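Local atomic coordinates of flavoprotein (Thermotoga maritima, PDB entry 5V8S), a protein that carries a bound di-iron centre and probably works as an FMN-binding oxidoreductase in electron transfer, as in other flavo-diiron proteins. Residues H254-S257 with V258-D262; Y217-Y220 with I221-A225; R307-I310 with S311-L314. The protein carries 1 engineered substitution. All coordinates share one frame; numbering follows the deposited sequence.

Interaction 1: H254-S257 with V258-D262; sequences HYVS and VAKGD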
ATOM      1  N   HIS A 254     -25.236  16.414  -1.094  1.00 22.65           N
ATOM      2  CA  HIS A 254     -23.805  16.138  -1.034  1.00 21.58           C
ATOM      3  C   HIS A 254     -23.487  14.773  -1.637  1.00 21.69           C
ATOM      4  O   HIS A 254     -22.541  14.643  -2.420  1.00 21.45           O
ATOM      5  CB  HIS A 254     -23.304  16.220   0.409  1.00 21.88           C
ATOM      6  CG  HIS A 254     -21.822  16.087   0.541  1.00 21.74           C
ATOM      7  ND1 HIS A 254     -20.965  17.124   0.259  1.00 22.90           N
ATOM      8  CD2 HIS A 254     -21.045  15.039   0.902  1.00 21.50           C
ATOM      9  CE1 HIS A 254     -19.718  16.724   0.445  1.00 23.12           C
ATOM     10  NE2 HIS A 254     -19.739  15.468   0.845  1.00 22.17           N
ATOM     11  N   TYR A 255     -24.283  13.750  -1.300  1.00 20.94           N
ATOM     12  CA  TYR A 255     -24.073  12.424  -1.889  1.00 20.74           C
ATOM     13  C   TYR A 255     -24.146  12.504  -3.410  1.00 20.92           C
ATOM     14  O   TYR A 255     -23.310  11.942  -4.114  1.00 20.95           O
ATOM     15  CB  TYR A 255     -25.112  11.423  -1.343  1.00 20.75           C
ATOM     16  CG  TYR A 255     -24.567  10.550  -0.249  1.00 20.50           C
ATOM     17  CD1 TYR A 255     -24.240  11.083   0.995  1.00 20.73           C
ATOM     18  CD2 TYR A 255     -24.327   9.204  -0.474  1.00 20.53           C
ATOM     19  CE1 TYR A 255     -23.692  10.298   1.990  1.00 20.08           C
ATOM     20  CE2 TYR A 255     -23.778   8.412   0.509  1.00 20.96           C
ATOM     21  CZ  TYR A 255     -23.457   8.951   1.734  1.00 20.14           C
ATOM     22  OH  TYR A 255     -22.895   8.125   2.686  1.00 19.72           O
ATOM     23  N   VAL A 256     -25.126  13.238  -3.933  1.00 22.01           N
ATOM     24  CA  VAL A 256     -25.286  13.350  -5.381  1.00 22.35           C
ATOM     25  C   VAL A 256     -24.128  14.130  -5.995  1.00 22.11           C
ATOM     26  O   VAL A 256     -23.605  13.757  -7.056  1.00 22.24           O
ATOM     27  CB  VAL A 256     -26.656  13.976  -5.709  1.00 23.52           C
ATOM     28  CG1 VAL A 256     -26.738  14.353  -7.179  1.00 25.01           C
ATOM     29  CG2 VAL A 256     -27.752  13.008  -5.369  1.00 23.92           C
ATOM     30  N   SER A 257     -23.706  15.217  -5.347  1.00 22.26           N
ATOM     31  CA  SER A 257     -22.588  16.005  -5.858  1.00 22.28           C
ATOM     32  C   SER A 257     -21.304  15.184  -5.935  1.00 22.27           C
ATOM     33  O   SER A 257     -20.552  15.272  -6.914  1.00 22.37           O
ATOM     34  CB  SER A 257     -22.375  17.218  -4.954  1.00 24.37           C
ATOM     35  OG  SER A 257     -21.302  17.989  -5.429  1.00 29.69           O
ATOM     36  N   VAL A 258     -21.033  14.384  -4.907  1.00 20.48           N
ATOM     37  CA  VAL A 258     -19.862  13.518  -4.931  1.00 19.89           C
ATOM     38  C   VAL A 258     -19.998  12.478  -6.032  1.00 20.13           C
ATOM     39  O   VAL A 258     -19.050  12.223  -6.782  1.00 20.20           O
ATOM     40  CB  VAL A 258     -19.641  12.882  -3.546  1.00 20.14           C
ATOM     41  CG1 VAL A 258     -18.566  11.779  -3.595  1.00 20.58           C
ATOM     42  CG2 VAL A 258     -19.272  13.945  -2.539  1.00 21.43           C
ATOM     43  N   ALA A 259     -21.168  11.851  -6.145  1.00 21.18           N
ATOM     44  CA  ALA A 259     -21.363  10.833  -7.173  1.00 22.00           C
ATOM     45  C   ALA A 259     -21.161  11.395  -8.579  1.00 22.44           C
ATOM     46  O   ALA A 259     -20.612  10.710  -9.453  1.00 23.58           O
ATOM     47  CB  ALA A 259     -22.746  10.200  -7.032  1.00 21.79           C
ATOM     48  N   LYS A 260     -21.606  12.637  -8.820  1.00 22.82           N
ATOM     49  CA  LYS A 260     -21.447  13.251 -10.131  1.00 23.77           C
ATOM     50  C   LYS A 260     -20.059  13.836 -10.326  1.00 23.57           C
ATOM     51  O   LYS A 260     -19.700  14.148 -11.462  1.00 25.69           O
ATOM     52  CB  LYS A 260     -22.482  14.358 -10.362  1.00 26.17           C
ATOM     53  CG  LYS A 260     -23.902  13.828 -10.461  1.00 29.10           C
ATOM     54  CD  LYS A 260     -24.841  14.760 -11.212  1.00 35.33           C
ATOM     55  CE  LYS A 260     -24.840  16.131 -10.630  1.00 38.25           C
ATOM     56  NZ  LYS A 260     -26.144  16.866 -10.888  1.00 39.58           N
ATOM     57  N   GLY A 261     -19.295  14.014  -9.253  1.00 21.82           N
ATOM     58  CA  GLY A 261     -17.978  14.640  -9.338  1.00 22.13           C
ATOM     59  C   GLY A 261     -18.040  16.133  -9.613  1.00 23.32           C
ATOM     60  O   GLY A 261     -17.202  16.651 -10.356  1.00 23.81           O
ATOM     61  N   ASP A 262     -19.003  16.844  -9.027  1.00 23.88           N
ATOM     62  CA  ASP A 262     -19.089  18.292  -9.212  1.00 24.78           C
ATOM     63  C   ASP A 262     -17.805  18.954  -8.709  1.00 24.31           C
ATOM     64  O   ASP A 262     -17.443  18.774  -7.534  1.00 24.71           O
ATOM     65  CB  ASP A 262     -20.273  18.881  -8.446  1.00 27.19           C
ATOM     66  CG  ASP A 262     -21.625  18.520  -9.053  1.00 31.58           C
ATOM     67  OD1 ASP A 262     -21.707  17.993 -10.192  1.00 33.27           O
ATOM     68  OD2 ASP A 262     -22.614  18.762  -8.350  1.00 33.89           O
TER
HETATM   69  O   HOH W   1     -18.030  16.569  -5.824  1.00 23.38           O
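Ser257 O is reached from two directions at the end of helix 248-260. Asp262 N donates to Ser257 O at 3.1 Å, fairly straight with an N-H...O angle of 162°, its nitrogen tilted somewhat out of the carbonyl plane. A water also gives Ser257 O a weak bond of 3.0 Å, and the same water donates to Asp262 O at 2.9 Å, so it bridges the last helical turn and the chain that leaves it. One residue back, Gly261 N bonds to Val258 O at 3.1 Å. With Gly261 at a positive phi of 72°, these two backbone bonds make a Schellman motif, which ends the helix and turns the chain away from its axis. The side chains follow the same closure: Ser257 OG lies beside Asp262, its hydroxyl giving a weak bond of 3.3 Å to Asp262 OD2, while Asp262 CB comes up against Ser257 OG. Further up the helix, Val258 N donates to His254 O at 2.9 Å. The His254 ring swings down the helix because CG stands opposite the backbone N (chi1 -174°), and one face then receives Val258 CG2, 4.0 Å from the ring centroid and displaced toward the rim on the NE2 side, a CH-pi contact. His254 NE2 is held by Thr207, which ties the ring to helix 196-214; Val258 rests on Ile210 of that helix. On another flank, Lys260 runs its aliphatic root past the carbonyl of Val256, CG lying 3.4 Å from Val256 O, before the chain bends at its third torsion. Val256 and Ala259 face helix 218-228, and Tyr255 reaches Gly183 O through its hydroxyl.

Interaction 2: Y217-Y220 with I221-A225; sequences YKNY and ILEGA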
ATOM      1  N   TYR A 217     -19.658   2.006  -7.015  1.00 18.91           N
ATOM      2  CA  TYR A 217     -21.067   1.954  -7.398  1.00 19.87           C
ATOM      3  C   TYR A 217     -21.699   3.342  -7.387  1.00 20.52           C
ATOM      4  O   TYR A 217     -22.896   3.487  -7.135  1.00 20.98           O
ATOM      5  CB  TYR A 217     -21.827   1.018  -6.460  1.00 20.28           C
ATOM      6  CG  TYR A 217     -21.178  -0.349  -6.324  1.00 20.38           C
ATOM      7  CD1 TYR A 217     -21.277  -1.278  -7.340  1.00 21.35           C
ATOM      8  CD2 TYR A 217     -20.460  -0.693  -5.185  1.00 21.06           C
ATOM      9  CE1 TYR A 217     -20.672  -2.531  -7.233  1.00 22.18           C
ATOM     10  CE2 TYR A 217     -19.850  -1.932  -5.068  1.00 22.46           C
ATOM     11  CZ  TYR A 217     -19.965  -2.852  -6.092  1.00 22.95           C
ATOM     12  OH  TYR A 217     -19.357  -4.084  -5.959  1.00 24.95           O
ATOM     13  N   LYS A 218     -20.905   4.380  -7.655  1.00 21.61           N
ATOM     14  CA  LYS A 218     -21.425   5.737  -7.522  1.00 22.43           C
ATOM     15  C   LYS A 218     -22.622   5.987  -8.442  1.00 24.48           C
ATOM     16  O   LYS A 218     -23.493   6.799  -8.111  1.00 24.56           O
ATOM     17  CB  LYS A 218     -20.305   6.769  -7.709  1.00 22.32           C
ATOM     18  CG  LYS A 218     -19.651   6.776  -9.062  1.00 21.64           C
ATOM     19  CD  LYS A 218     -18.443   7.707  -9.045  1.00 21.66           C
ATOM     20  CE  LYS A 218     -17.853   7.936 -10.431  1.00 24.19           C
ATOM     21  NZ  LYS A 218     -17.692   6.686 -11.203  1.00 26.81           N
ATOM     22  N   ASN A 219     -22.707   5.295  -9.581  1.00 26.65           N
ATOM     23  CA  ASN A 219     -23.877   5.465 -10.439  1.00 29.61           C
ATOM     24  C   ASN A 219     -25.153   5.032  -9.722  1.00 28.21           C
ATOM     25  O   ASN A 219     -26.235   5.585  -9.977  1.00 28.89           O
ATOM     26  CB  ASN A 219     -23.697   4.703 -11.754  1.00 34.21           C
ATOM     27  CG  ASN A 219     -23.873   3.197 -11.595  1.00 40.11           C
ATOM     28  OD1 ASN A 219     -22.929   2.475 -11.230  1.00 42.32           O
ATOM     29  ND2 ASN A 219     -25.088   2.713 -11.868  1.00 42.89           N
ATOM     30  N   TYR A 220     -25.044   4.080  -8.792  1.00 26.63           N
ATOM     31  CA  TYR A 220     -26.211   3.629  -8.041  1.00 25.56           C
ATOM     32  C   TYR A 220     -26.619   4.619  -6.956  1.00 23.24           C
ATOM     33  O   TYR A 220     -27.759   4.559  -6.472  1.00 23.79           O
ATOM     34  CB  TYR A 220     -25.934   2.257  -7.418  1.00 25.56           C
ATOM     35  CG  TYR A 220     -25.949   1.118  -8.411  1.00 26.63           C
ATOM     36  CD1 TYR A 220     -27.144   0.500  -8.770  1.00 28.93           C
ATOM     37  CD2 TYR A 220     -24.775   0.639  -8.968  1.00 27.45           C
ATOM     38  CE1 TYR A 220     -27.158  -0.537  -9.682  1.00 30.94           C
ATOM     39  CE2 TYR A 220     -24.781  -0.392  -9.869  1.00 29.16           C
ATOM     40  CZ  TYR A 220     -25.972  -0.980 -10.224  1.00 31.36           C
ATOM     41  OH  TYR A 220     -25.957  -2.022 -11.119  1.00 34.00           O
ATOM     42  N   ILE A 221     -25.729   5.534  -6.568  1.00 23.60           N
ATOM     43  CA  ILE A 221     -26.128   6.637  -5.701  1.00 23.34           C
ATOM     44  C   ILE A 221     -27.136   7.504  -6.424  1.00 24.67           C
ATOM     45  O   ILE A 221     -28.161   7.898  -5.859  1.00 26.44           O
ATOM     46  CB  ILE A 221     -24.892   7.464  -5.278  1.00 22.90           C
ATOM     47  CG1 ILE A 221     -24.021   6.664  -4.320  1.00 23.24           C
ATOM     48  CG2 ILE A 221     -25.304   8.812  -4.640  1.00 24.40           C
ATOM     49  CD1 ILE A 221     -22.688   7.349  -4.034  1.00 23.99           C
ATOM     50  N   LEU A 222     -26.864   7.803  -7.691  1.00 25.83           N
ATOM     51  CA  LEU A 222     -27.774   8.632  -8.464  1.00 26.97           C
ATOM     52  C   LEU A 222     -29.116   7.941  -8.651  1.00 28.48           C
ATOM     53  O   LEU A 222     -30.173   8.572  -8.507  1.00 29.37           O
ATOM     54  CB  LEU A 222     -27.126   8.964  -9.805  1.00 26.88           C
ATOM     55  CG  LEU A 222     -25.777   9.668  -9.668  1.00 28.73           C
ATOM     56  CD1 LEU A 222     -25.202   9.935 -11.043  1.00 30.45           C
ATOM     57  CD2 LEU A 222     -25.926  10.960  -8.876  1.00 28.81           C
ATOM     58  N   GLU A 223     -29.099   6.643  -8.959  1.00 30.04           N
ATOM     59  CA  GLU A 223     -30.351   5.892  -9.073  1.00 31.27           C
ATOM     60  C   GLU A 223     -31.102   5.861  -7.751  1.00 29.27           C
ATOM     61  O   GLU A 223     -32.330   6.006  -7.726  1.00 30.39           O
ATOM     62  CB  GLU A 223     -30.065   4.460  -9.526  1.00 36.83           C
ATOM     63  CG  GLU A 223     -29.676   4.315 -10.973  1.00 43.73           C
ATOM     64  CD  GLU A 223     -29.736   2.867 -11.441  1.00 50.27           C
ATOM     65  OE1 GLU A 223     -30.393   2.040 -10.765  1.00 52.33           O
ATOM     66  OE2 GLU A 223     -29.132   2.561 -12.490  1.00 52.70           O
ATOM     67  N   GLY A 224     -30.388   5.629  -6.646  1.00 29.07           N
ATOM     68  CA  GLY A 224     -31.037   5.585  -5.348  1.00 28.44           C
ATOM     69  C   GLY A 224     -31.636   6.919  -4.954  1.00 28.88           C
ATOM     70  O   GLY A 224     -32.753   6.978  -4.435  1.00 29.88           O
ATOM     71  N   ALA A 225     -30.901   8.009  -5.187  1.00 29.62           N
ATOM     72  CA  ALA A 225     -31.437   9.333  -4.886  1.00 31.42           C
ATOM     73  C   ALA A 225     -32.698   9.614  -5.691  1.00 33.24           C
ATOM     74  O   ALA A 225     -33.645  10.213  -5.177  1.00 33.76           O
ATOM     75  CB  ALA A 225     -30.375  10.392  -5.167  1.00 31.78           C
TER
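Ile221 presses on the Lys218 carbonyl at the tight side of this turn: Ile221 CB sits 3.2 Å from Lys218 O, while Ile221 N donates to Lys218 O at 3.0 Å. That bond is bent, and the nitrogen stands well above the carbonyl plane, 67° out of it. Gly224 N to Tyr220 O is shorter still at 2.8 Å. Ile221 is buried, covered by Ile210, Ile214 and Ala259, and the Lys218 amine goes off to Asn350 O. The other side is looser. Asn219 and Glu223, both exposed, run side by side, yet Asn219 ND2 stays 4.1 Å from Glu223 OE2 and the amide and carboxylate planes are 75° apart. Asn219 takes the first torsion that wedges CG between the backbone N and carbonyl carbon (chi1 75°), which brings ND2 over one face of the Tyr220 ring, toward its rim. Glu223 OE1 approaches Tyr220 CD1 obliquely, again at 4.1 Å. Tyr217 and Tyr220 both meet Trp161. Tyr220 N bonds to Tyr217 O, three residues back, whereas Glu223 N reaches Asn219 O, four back, in helix 218-228 of the metallo-beta-lactamase-like domain.

Interaction 3: R307-I310 with S311-L314; sequences RPAI and SEIL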
ATOM      1  N   ARG A 307       4.575   9.076   2.956  1.00 24.46           N
ATOM      2  CA  ARG A 307       3.649   8.119   2.368  1.00 25.91           C
ATOM      3  C   ARG A 307       2.240   8.607   2.701  1.00 25.88           C
ATOM      4  O   ARG A 307       1.828   8.521   3.862  1.00 29.47           O
ATOM      5  CB  ARG A 307       3.942   6.762   3.012  1.00 28.75           C
ATOM      6  CG  ARG A 307       2.959   5.647   2.805  1.00 32.31           C
ATOM      7  CD  ARG A 307       3.109   4.976   1.486  1.00 32.94           C
ATOM      8  NE  ARG A 307       4.489   4.605   1.162  1.00 34.12           N
ATOM      9  CZ  ARG A 307       5.059   3.437   1.450  1.00 33.23           C
ATOM     10  NH1 ARG A 307       4.395   2.471   2.084  1.00 34.24           N
ATOM     11  NH2 ARG A 307       6.291   3.225   1.045  1.00 31.55           N
ATOM     12  N   PRO A 308       1.486   9.133   1.741  1.00 22.33           N
ATOM     13  CA  PRO A 308       0.099   9.521   2.023  1.00 20.93           C
ATOM     14  C   PRO A 308      -0.797   8.322   2.240  1.00 19.60           C
ATOM     15  O   PRO A 308      -0.528   7.210   1.792  1.00 21.30           O
ATOM     16  CB  PRO A 308      -0.334  10.266   0.759  1.00 23.88           C
ATOM     17  CG  PRO A 308       0.606   9.851  -0.275  1.00 26.64           C
ATOM     18  CD  PRO A 308       1.889   9.543   0.392  1.00 24.19           C
ATOM     19  N   ALA A 309      -1.901   8.588   2.911  1.00 18.98           N
ATOM     20  CA  ALA A 309      -2.976   7.617   3.039  1.00 19.12           C
ATOM     21  C   ALA A 309      -3.794   7.576   1.758  1.00 18.32           C
ATOM     22  O   ALA A 309      -4.238   8.608   1.263  1.00 18.85           O
ATOM     23  CB  ALA A 309      -3.886   7.995   4.206  1.00 21.16           C
ATOM     24  N   ILE A 310      -4.042   6.373   1.256  0.51 17.75           N
ATOM     25  CA  ILE A 310      -4.786   6.249   0.011  0.51 17.06           C
ATOM     26  C   ILE A 310      -6.228   6.735   0.190  0.51 17.33           C
ATOM     27  O   ILE A 310      -6.833   7.258  -0.756  0.51 18.50           O
ATOM     28  CB  ILE A 310      -4.696   4.803  -0.513  0.51 16.84           C
ATOM     29  CG1 ILE A 310      -3.250   4.279  -0.410  0.51 15.87           C
ATOM     30  CG2 ILE A 310      -5.205   4.725  -1.952  0.51 17.35           C
ATOM     31  CD1 ILE A 310      -2.183   5.068  -1.166  0.51 16.30           C
ATOM     32  N   SER A 311      -6.791   6.610   1.400  1.00 16.55           N
ATOM     33  CA  SER A 311      -8.140   7.115   1.656  1.00 17.98           C
ATOM     34  C   SER A 311      -8.218   8.629   1.528  1.00 18.08           C
ATOM     35  O   SER A 311      -9.266   9.162   1.150  1.00 18.85           O
ATOM     36  CB  SER A 311      -8.594   6.671   3.045  1.00 18.52           C
ATOM     37  OG  SER A 311      -7.798   7.263   4.059  1.00 18.87           O
ATOM     38  N   GLU A 312      -7.135   9.337   1.850  1.00 18.14           N
ATOM     39  CA  GLU A 312      -7.124  10.789   1.724  1.00 19.58           C
ATOM     40  C   GLU A 312      -6.980  11.223   0.270  1.00 19.47           C
ATOM     41  O   GLU A 312      -7.610  12.197  -0.153  1.00 20.45           O
ATOM     42  CB  GLU A 312      -5.992  11.360   2.562  1.00 23.02           C
ATOM     43  CG  GLU A 312      -6.195  11.221   4.046  1.00 27.65           C
ATOM     44  CD  GLU A 312      -7.337  12.093   4.552  1.00 33.30           C
ATOM     45  OE1 GLU A 312      -7.400  13.271   4.146  1.00 36.16           O
ATOM     46  OE2 GLU A 312      -8.148  11.609   5.353  1.00 36.50           O
ATOM     47  N   ILE A 313      -6.155  10.530  -0.508  1.00 18.87           N
ATOM     48  CA  ILE A 313      -6.118  10.790  -1.945  1.00 18.51           C
ATOM     49  C   ILE A 313      -7.511  10.651  -2.538  1.00 18.33           C
ATOM     50  O   ILE A 313      -7.993  11.528  -3.262  1.00 19.10           O
ATOM     51  CB  ILE A 313      -5.120   9.847  -2.636  1.00 17.27           C
ATOM     52  CG1 ILE A 313      -3.700  10.121  -2.134  1.00 17.52           C
ATOM     53  CG2 ILE A 313      -5.183  10.024  -4.154  1.00 19.66           C
ATOM     54  CD1 ILE A 313      -2.663   9.093  -2.570  1.00 17.89           C
ATOM     55  N   LEU A 314      -8.179   9.539  -2.239  1.00 18.28           N
ATOM     56  CA  LEU A 314      -9.465   9.244  -2.854  1.00 17.43           C
ATOM     57  C   LEU A 314     -10.504  10.293  -2.483  1.00 17.66           C
ATOM     58  O   LEU A 314     -11.301  10.711  -3.329  1.00 18.88           O
ATOM     59  CB  LEU A 314      -9.903   7.845  -2.442  1.00 17.32           C
ATOM     60  CG  LEU A 314      -9.163   6.695  -3.118  1.00 18.71           C
ATOM     61  CD1 LEU A 314      -9.570   5.410  -2.483  1.00 19.94           C
ATOM     62  CD2 LEU A 314      -9.446   6.637  -4.589  1.00 20.23           C
TER
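The flat peptide carbonyl of Ala309 receives Ile313 N in its own plane, at 3.2 Å from Ala309 O and nearly straight (N-H...O 165°). Glu312 N crowds the same oxygen with a weaker, bent bond of 3.0 Å. The carboxylate of Glu312 leads away from residues 307-310 and is shared between two lysines: OE1 makes a salt bridge with Lys315, OE2 with Lys208 of helix 196-214. The Glu312 chain bends at its second torsion to get there, and its CG packs 4.0 Å from Ala309 CB. Ala309 is the N-cap of helix 310-316, with a methyl and no polar side chain to offer; the carboxylate of Glu45 instead takes the N-H of Ile310, and Glu45 O accepts a bond from Ser311 OG. This helix lies in the crossover between strands 296-302 and 322-327 of the parallel, flavodoxin-like sheet. Leu314 N continues the helical pattern with a 3.0 Å bond to Ile310 O, and Leu314 CG packs on that same Ile310 O at 3.4 Å. On the sheet side, Pro308 CG meets Ile313 CD1 at 4.1 Å, the two side chains crossing at a slant, and both rest on Tyr300.

Interactions 1 and 2 are neighbours, with centres about 10 Å apart: helices 248-260 and 218-228 meet where Ala259 CB touches Lys218 O at 3.6 Å and Val256 CG2 touches Ala225 CB at 3.7 Å. Both lie near the di-iron centre without being among its ligands, the side chain of Tyr255 about 9 Å and that of Tyr217 about 10 Å from it. Tyr351 serves both, accepting Lys218 on its ring and bonding Val258 O. Interaction 3, in the flavodoxin-like part, is centred about 19 Å from interaction 1 and 24 Å from interaction 2 and touches neither. Helix 196-214 nevertheless packs against all three.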